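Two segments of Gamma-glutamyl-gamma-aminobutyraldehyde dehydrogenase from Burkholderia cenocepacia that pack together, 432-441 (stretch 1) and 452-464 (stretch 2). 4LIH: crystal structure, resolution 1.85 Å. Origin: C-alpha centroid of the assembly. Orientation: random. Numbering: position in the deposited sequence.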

ATOM      1  N   TYR A 432      -7.156 -14.572  27.073  1.00 10.07           N
ATOM      2  CA  TYR A 432      -5.922 -14.169  26.413  1.00  9.70           C
ATOM      3  C   TYR A 432      -5.990 -14.396  24.883  1.00  9.52           C
ATOM      4  O   TYR A 432      -6.904 -15.083  24.383  1.00  9.58           O
ATOM      5  CB  TYR A 432      -4.763 -14.939  27.013  1.00  9.67           C
ATOM      6  CG  TYR A 432      -4.467 -14.564  28.439  1.00  9.73           C
ATOM      7  CD1 TYR A 432      -4.113 -13.260  28.762  1.00  9.72           C
ATOM      8  CD2 TYR A 432      -4.546 -15.493  29.452  1.00  9.81           C
ATOM      9  CE1 TYR A 432      -3.807 -12.903  30.061  1.00  9.99           C
ATOM     10  CE2 TYR A 432      -4.224 -15.141  30.774  1.00 10.06           C
ATOM     11  CZ  TYR A 432      -3.853 -13.873  31.071  1.00 10.08           C
ATOM     12  OH  TYR A 432      -3.535 -13.565  32.408  1.00 10.60           O
ATOM     13  N   GLY A 433      -5.033 -13.826  24.158  1.00  9.16           N
ATOM     14  CA  GLY A 433      -4.979 -13.979  22.709  1.00  9.10           C
ATOM     15  C   GLY A 433      -3.703 -13.440  22.107  1.00  8.90           C
ATOM     16  O   GLY A 433      -3.741 -12.720  21.100  1.00  9.05           O
ATOM     17  N   LEU A 434      -2.582 -13.728  22.747  1.00  8.83           N
ATOM     18  CA  LEU A 434      -1.311 -13.178  22.274  1.00  8.79           C
ATOM     19  C   LEU A 434      -0.722 -13.986  21.102  1.00  8.82           C
ATOM     20  O   LEU A 434      -0.216 -13.419  20.127  1.00  8.71           O
ATOM     21  CB  LEU A 434      -0.319 -13.030  23.438  1.00  8.74           C
ATOM     22  CG  LEU A 434       0.935 -12.201  23.112  1.00  8.68           C
ATOM     23  CD1 LEU A 434       0.474 -10.839  22.580  1.00  8.62           C
ATOM     24  CD2 LEU A 434       1.929 -12.040  24.282  1.00  8.71           C
ATOM     25  N   ALA A 435      -0.822 -15.312  21.187  1.00  8.81           N
ATOM     26  CA  ALA A 435      -0.240 -16.147  20.193  1.00  8.98           C
ATOM     27  C   ALA A 435      -0.821 -17.526  20.294  1.00  9.05           C
ATOM     28  O   ALA A 435      -1.517 -17.872  21.288  1.00  9.22           O
ATOM     29  CB  ALA A 435       1.269 -16.161  20.345  1.00  8.94           C
ATOM     30  N   ALA A 436      -0.545 -18.291  19.241  1.00  9.14           N
ATOM     31  CA  ALA A 436      -0.961 -19.672  19.139  1.00  9.03           C
ATOM     32  C   ALA A 436      -0.101 -20.385  18.101  1.00  9.03           C
ATOM     33  O   ALA A 436       0.580 -19.767  17.268  1.00  9.03           O
ATOM     34  CB  ALA A 436      -2.434 -19.708  18.749  1.00  8.98           C
ATOM     35  N   ALA A 437      -0.138 -21.706  18.124  1.00  9.00           N
ATOM     36  CA  ALA A 437       0.525 -22.484  17.056  1.00  8.92           C
ATOM     37  C   ALA A 437      -0.180 -23.775  16.719  1.00  9.04           C
ATOM     38  O   ALA A 437      -0.942 -24.288  17.547  1.00  8.86           O
ATOM     39  CB  ALA A 437       1.941 -22.774  17.474  1.00  8.90           C
ATOM     40  N   VAL A 438       0.019 -24.265  15.476  1.00  9.10           N
ATOM     41  CA  VAL A 438      -0.493 -25.555  15.056  1.00  9.42           C
ATOM     42  C   VAL A 438       0.576 -26.291  14.246  1.00  9.63           C
ATOM     43  O   VAL A 438       1.323 -25.669  13.482  1.00  9.16           O
ATOM     44  CB  VAL A 438      -1.839 -25.479  14.274  1.00  9.55           C
ATOM     45  CG1 VAL A 438      -1.738 -24.586  13.031  1.00  9.61           C
ATOM     46  CG2 VAL A 438      -2.340 -26.880  14.007  1.00  9.86           C
ATOM     47  N   TRP A 439       0.690 -27.597  14.506  1.00  9.95           N
ATOM     48  CA  TRP A 439       1.653 -28.450  13.787  1.00 10.34           C
ATOM     49  C   TRP A 439       0.923 -29.501  12.987  1.00 10.76           C
ATOM     50  O   TRP A 439       0.279 -30.392  13.567  1.00 10.86           O
ATOM     51  CB  TRP A 439       2.637 -29.145  14.733  1.00 10.36           C
ATOM     52  CG  TRP A 439       3.485 -28.192  15.547  1.00 10.18           C
ATOM     53  CD1 TRP A 439       3.044 -27.373  16.542  1.00 10.08           C
ATOM     54  CD2 TRP A 439       4.892 -27.907  15.388  1.00 10.17           C
ATOM     55  NE1 TRP A 439       4.068 -26.659  17.041  1.00 10.01           N
ATOM     56  CE2 TRP A 439       5.214 -26.922  16.333  1.00 10.06           C
ATOM     57  CE3 TRP A 439       5.901 -28.403  14.550  1.00 10.26           C
ATOM     58  CZ2 TRP A 439       6.524 -26.447  16.512  1.00  9.99           C
ATOM     59  CZ3 TRP A 439       7.194 -27.907  14.686  1.00 10.23           C
ATOM     60  CH2 TRP A 439       7.492 -26.920  15.656  1.00 10.14           C
ATOM     61  N   THR A 440       1.075 -29.434  11.661  1.00 11.23           N
ATOM     62  CA  THR A 440       0.396 -30.317  10.730  1.00 11.65           C
ATOM     63  C   THR A 440       1.082 -30.250   9.371  1.00 12.20           C
ATOM     64  O   THR A 440       1.576 -29.195   8.955  1.00 11.99           O
ATOM     65  CB  THR A 440      -1.103 -29.976  10.566  1.00 11.66           C
ATOM     66  OG1 THR A 440      -1.718 -30.919   9.684  1.00 11.66           O
ATOM     67  CG2 THR A 440      -1.327 -28.536  10.016  1.00 11.50           C
ATOM     68  N   SER A 441       1.095 -31.395   8.675  1.00 13.10           N
ATOM     69  CA  SER A 441       1.624 -31.465   7.329  1.00 13.48           C
ATOM     70  C   SER A 441       0.579 -31.127   6.262  1.00 13.53           C
ATOM     71  O   SER A 441       0.925 -30.987   5.091  1.00 13.96           O
ATOM     72  CB  SER A 441       2.233 -32.869   7.070  1.00 14.01           C
ATOM     73  OG  SER A 441       1.227 -33.856   7.227  1.00 14.62           O
ATOM     74  N   ARG A 452      -8.621 -19.825  12.296  1.00 10.74           N
ATOM     75  CA  ARG A 452      -9.561 -19.933  13.380  1.00 11.29           C
ATOM     76  C   ARG A 452      -9.005 -19.593  14.764  1.00 10.83           C
ATOM     77  O   ARG A 452      -9.794 -19.336  15.648  1.00 11.12           O
ATOM     78  CB  ARG A 452     -10.163 -21.339  13.401  1.00 12.09           C
ATOM     79  CG  ARG A 452     -11.089 -21.538  12.252  1.00 13.31           C
ATOM     80  CD  ARG A 452     -11.355 -22.989  11.994  1.00 14.91           C
ATOM     81  NE  ARG A 452     -12.064 -23.686  13.060  1.00 16.74           N
ATOM     82  CZ  ARG A 452     -12.065 -25.022  13.155  1.00 18.59           C
ATOM     83  NH1 ARG A 452     -11.393 -25.763  12.280  1.00 20.25           N
ATOM     84  NH2 ARG A 452     -12.689 -25.612  14.123  1.00 20.11           N
ATOM     85  N   LEU A 453      -7.690 -19.630  14.956  1.00 10.40           N
ATOM     86  CA  LEU A 453      -7.070 -19.319  16.253  1.00 10.29           C
ATOM     87  C   LEU A 453      -7.084 -17.789  16.503  1.00 10.25           C
ATOM     88  O   LEU A 453      -6.576 -17.009  15.698  1.00  9.79           O
ATOM     89  CB  LEU A 453      -5.626 -19.883  16.317  1.00 10.29           C
ATOM     90  CG  LEU A 453      -5.614 -21.428  16.189  1.00 10.30           C
ATOM     91  CD1 LEU A 453      -4.229 -22.031  15.953  1.00 10.37           C
ATOM     92  CD2 LEU A 453      -6.251 -22.100  17.400  1.00 10.47           C
ATOM     93  N   ARG A 454      -7.680 -17.384  17.625  1.00 10.24           N
ATOM     94  CA  ARG A 454      -7.930 -15.986  17.895  1.00 10.14           C
ATOM     95  C   ARG A 454      -6.733 -15.400  18.629  1.00  9.78           C
ATOM     96  O   ARG A 454      -6.764 -15.236  19.846  1.00  9.72           O
ATOM     97  CB  ARG A 454      -9.209 -15.836  18.736  1.00 10.54           C
ATOM     98  CG  ARG A 454     -10.488 -16.256  18.035  1.00 10.82           C
ATOM     99  CD  ARG A 454     -10.787 -15.435  16.802  1.00 11.07           C
ATOM    100  NE  ARG A 454     -11.171 -14.046  17.146  1.00 11.06           N
ATOM    101  CZ  ARG A 454     -11.645 -13.155  16.263  1.00 11.29           C
ATOM    102  NH1 ARG A 454     -11.814 -13.474  14.985  1.00 11.27           N
ATOM    103  NH2 ARG A 454     -11.984 -11.932  16.667  1.00 11.14           N
ATOM    104  N   ALA A 455      -5.668 -15.107  17.869  1.00  9.41           N
ATOM    105  CA  ALA A 455      -4.428 -14.633  18.446  1.00  8.97           C
ATOM    106  C   ALA A 455      -3.685 -13.764  17.456  1.00  8.76           C
ATOM    107  O   ALA A 455      -3.787 -13.959  16.221  1.00  8.89           O
ATOM    108  CB  ALA A 455      -3.557 -15.814  18.918  1.00  8.99           C
ATOM    109  N   GLY A 456      -2.883 -12.858  17.982  1.00  8.53           N
ATOM    110  CA  GLY A 456      -2.161 -11.869  17.142  1.00  8.38           C
ATOM    111  C   GLY A 456      -1.076 -12.474  16.286  1.00  8.41           C
ATOM    112  O   GLY A 456      -0.803 -11.981  15.176  1.00  8.46           O
ATOM    113  N   THR A 457      -0.412 -13.520  16.809  1.00  8.32           N
ATOM    114  CA  THR A 457       0.582 -14.296  16.046  1.00  8.27           C
ATOM    115  C   THR A 457       0.230 -15.773  16.031  1.00  8.33           C
ATOM    116  O   THR A 457      -0.001 -16.371  17.083  1.00  8.51           O
ATOM    117  CB  THR A 457       2.013 -14.122  16.615  1.00  8.26           C
ATOM    118  OG1 THR A 457       2.368 -12.743  16.707  1.00  8.11           O
ATOM    119  CG2 THR A 457       3.102 -14.840  15.788  1.00  8.27           C
ATOM    120  N   VAL A 458       0.129 -16.392  14.841  1.00  8.14           N
ATOM    121  CA  VAL A 458      -0.088 -17.801  14.759  1.00  8.18           C
ATOM    122  C   VAL A 458       1.107 -18.419  14.019  1.00  8.16           C
ATOM    123  O   VAL A 458       1.428 -18.021  12.887  1.00  8.20           O
ATOM    124  CB  VAL A 458      -1.431 -18.184  14.082  1.00  8.20           C
ATOM    125  CG1 VAL A 458      -1.546 -19.684  13.978  1.00  8.24           C
ATOM    126  CG2 VAL A 458      -2.631 -17.612  14.852  1.00  8.17           C
ATOM    127  N   TRP A 459       1.820 -19.290  14.724  1.00  8.18           N
ATOM    128  CA  TRP A 459       2.927 -20.050  14.158  1.00  8.24           C
ATOM    129  C   TRP A 459       2.435 -21.435  13.645  1.00  8.41           C
ATOM    130  O   TRP A 459       1.646 -22.138  14.311  1.00  8.33           O
ATOM    131  CB  TRP A 459       4.024 -20.257  15.184  1.00  8.21           C
ATOM    132  CG  TRP A 459       4.683 -19.013  15.680  1.00  8.09           C
ATOM    133  CD1 TRP A 459       5.553 -18.211  15.004  1.00  8.02           C
ATOM    134  CD2 TRP A 459       4.556 -18.461  16.980  1.00  8.06           C
ATOM    135  NE1 TRP A 459       5.965 -17.179  15.807  1.00  7.96           N
ATOM    136  CE2 TRP A 459       5.368 -17.302  17.027  1.00  7.98           C
ATOM    137  CE3 TRP A 459       3.874 -18.853  18.135  1.00  8.00           C
ATOM    138  CZ2 TRP A 459       5.483 -16.511  18.191  1.00  7.98           C
ATOM    139  CZ3 TRP A 459       4.000 -18.087  19.268  1.00  7.98           C
ATOM    140  CH2 TRP A 459       4.808 -16.958  19.312  1.00  7.96           C
ATOM    141  N   VAL A 460       2.858 -21.793  12.433  1.00  8.54           N
ATOM    142  CA  VAL A 460       2.509 -23.089  11.859  1.00  8.77           C
ATOM    143  C   VAL A 460       3.813 -23.910  11.697  1.00  8.93           C
ATOM    144  O   VAL A 460       4.768 -23.485  11.041  1.00  9.03           O
ATOM    145  CB  VAL A 460       1.678 -22.973  10.535  1.00  8.85           C
ATOM    146  CG1 VAL A 460       1.416 -24.368   9.957  1.00  9.07           C
ATOM    147  CG2 VAL A 460       0.368 -22.203  10.774  1.00  8.78           C
ATOM    148  N   ASN A 461       3.872 -25.070  12.343  1.00  9.03           N
ATOM    149  CA  ASN A 461       5.073 -25.921  12.301  1.00  9.16           C
ATOM    150  C   ASN A 461       6.323 -25.199  12.777  1.00  9.03           C
ATOM    151  O   ASN A 461       7.407 -25.472  12.314  1.00  8.79           O
ATOM    152  CB  ASN A 461       5.271 -26.572  10.906  1.00  9.39           C
ATOM    153  CG  ASN A 461       4.077 -27.342  10.462  1.00  9.59           C
ATOM    154  OD1 ASN A 461       3.326 -27.842  11.294  1.00  9.84           O
ATOM    155  ND2 ASN A 461       3.896 -27.499   9.141  1.00  9.72           N
ATOM    156  N   CYS A 462       6.101 -24.296  13.748  1.00  8.91           N
ATOM    157  CA  CYS A 462       7.114 -23.571  14.426  1.00  9.03           C
ATOM    158  C   CYS A 462       6.481 -22.977  15.683  1.00  9.10           C
ATOM    159  O   CYS A 462       5.285 -23.184  15.949  1.00  9.22           O
ATOM    160  CB  CYS A 462       7.781 -22.467  13.541  1.00  9.00           C
ATOM    161  SG  CYS A 462       6.693 -21.207  12.905  1.00  8.89           S
ATOM    162  N   TYR A 463       7.310 -22.338  16.480  1.00  9.17           N
ATOM    163  CA  TYR A 463       6.831 -21.618  17.667  1.00  9.27           C
ATOM    164  C   TYR A 463       7.909 -20.600  18.003  1.00  9.51           C
ATOM    165  O   TYR A 463       9.057 -20.930  18.055  1.00  9.51           O
ATOM    166  CB  TYR A 463       6.607 -22.513  18.870  1.00  9.20           C
ATOM    167  CG  TYR A 463       5.691 -21.852  19.818  1.00  8.95           C
ATOM    168  CD1 TYR A 463       6.172 -20.876  20.714  1.00  8.92           C
ATOM    169  CD2 TYR A 463       4.354 -22.161  19.822  1.00  8.92           C
ATOM    170  CE1 TYR A 463       5.307 -20.223  21.589  1.00  8.80           C
ATOM    171  CE2 TYR A 463       3.453 -21.480  20.659  1.00  8.89           C
ATOM    172  CZ  TYR A 463       3.945 -20.535  21.554  1.00  8.72           C
ATOM    173  OH  TYR A 463       3.073 -19.870  22.370  1.00  8.53           O
ATOM    174  N   ASP A 464       7.512 -19.347  18.173  1.00  9.98           N
ATOM    175  CA  ASP A 464       8.438 -18.259  18.532  1.00 10.47           C
ATOM    176  C   ASP A 464       9.585 -18.224  17.542  1.00 10.33           C
ATOM    177  O   ASP A 464      10.710 -18.081  17.934  1.00 10.42           O
ATOM    178  CB  ASP A 464       8.934 -18.424  19.988  1.00 11.25           C
ATOM    179  CG  ASP A 464       9.761 -17.254  20.479  1.00 12.26           C
ATOM    180  OD1 ASP A 464       9.448 -16.087  20.083  1.00 12.91           O
ATOM    181  OD2 ASP A 464      10.705 -17.502  21.301  1.00 13.44           O
TER
HETATM  182  O   HOH W   1       1.619 -11.600  19.080  1.00  8.51           O

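The side chain of N461 takes over where the backbone pairing of two parallel strands stops. Its OD1 accepts from T440 N at 2.8 Å, and its ND2 donates to T440 O at 2.9 Å, so one amide group serves both backbone polar atoms of T440. N461 has phi/psi of 57/33, outside the extended region, and its CA-to-CB bond points away overall; with chi1 at -55° (m), the amide nevertheless comes back to the other stretch. The same turn lays N461 CA over the face of W439, 3.7 Å from the centroid of the six-membered ring and 23° off its normal, a CH-pi contact. C462 N follows over that face, 3.5 Å from W439 CZ2.

Before this point the strands, one ending at W439 and the other spanning 457-460, run parallel with an angle of 18° between them. Their ladder alternates as parallel pairing requires: A436 N donates to T457 O (2.9 Å), W459 N to A436 O (2.9 Å), V438 N to W459 O (2.9 Å) and N461 N to V438 O (2.9 Å). A436 and V438 thus use both their N and O across the contact, while carbonyls of the ladder also receive short CA-H...O contacts, such as A437 CA to W459 O at 3.0 Å and V460 CA to V438 O at 3.3 Å.

The approach to the ladder is looser. G456 N donates to G433 O at 3.2 Å, and T457 N makes a weak hydrogen bond to L434 O at 3.3 Å. A water bridges this end, donating to L434 O at 2.8 Å and lying 2.7 Å from T457 OG1. G433 packs closely here: its CA is 3.6 Å from R454 O, and a CB at this position would lie about 3.0 Å from that same oxygen, a tight fit.

The side chains divide between the two faces of the sheet. On one, A435 and A437 pack against aromatic residues: A435 CB is 3.5 Å from W459 CZ3, and A437 CB is 3.4 Å from Y463 CD2 and 4.0 Å from W459 CB. On the other, A436 CB meets L453 CB at 4.0 Å, A455 CB at 4.1 Å and V458 CG2 at 4.4 Å, while V438 CG1 packs on V460 CG2 at 3.9 Å. In all, the contact buries 801 Å², summed over both sides. C462 O, 3.7 Å from A437 CB, is buried by it without a polar partner in the model.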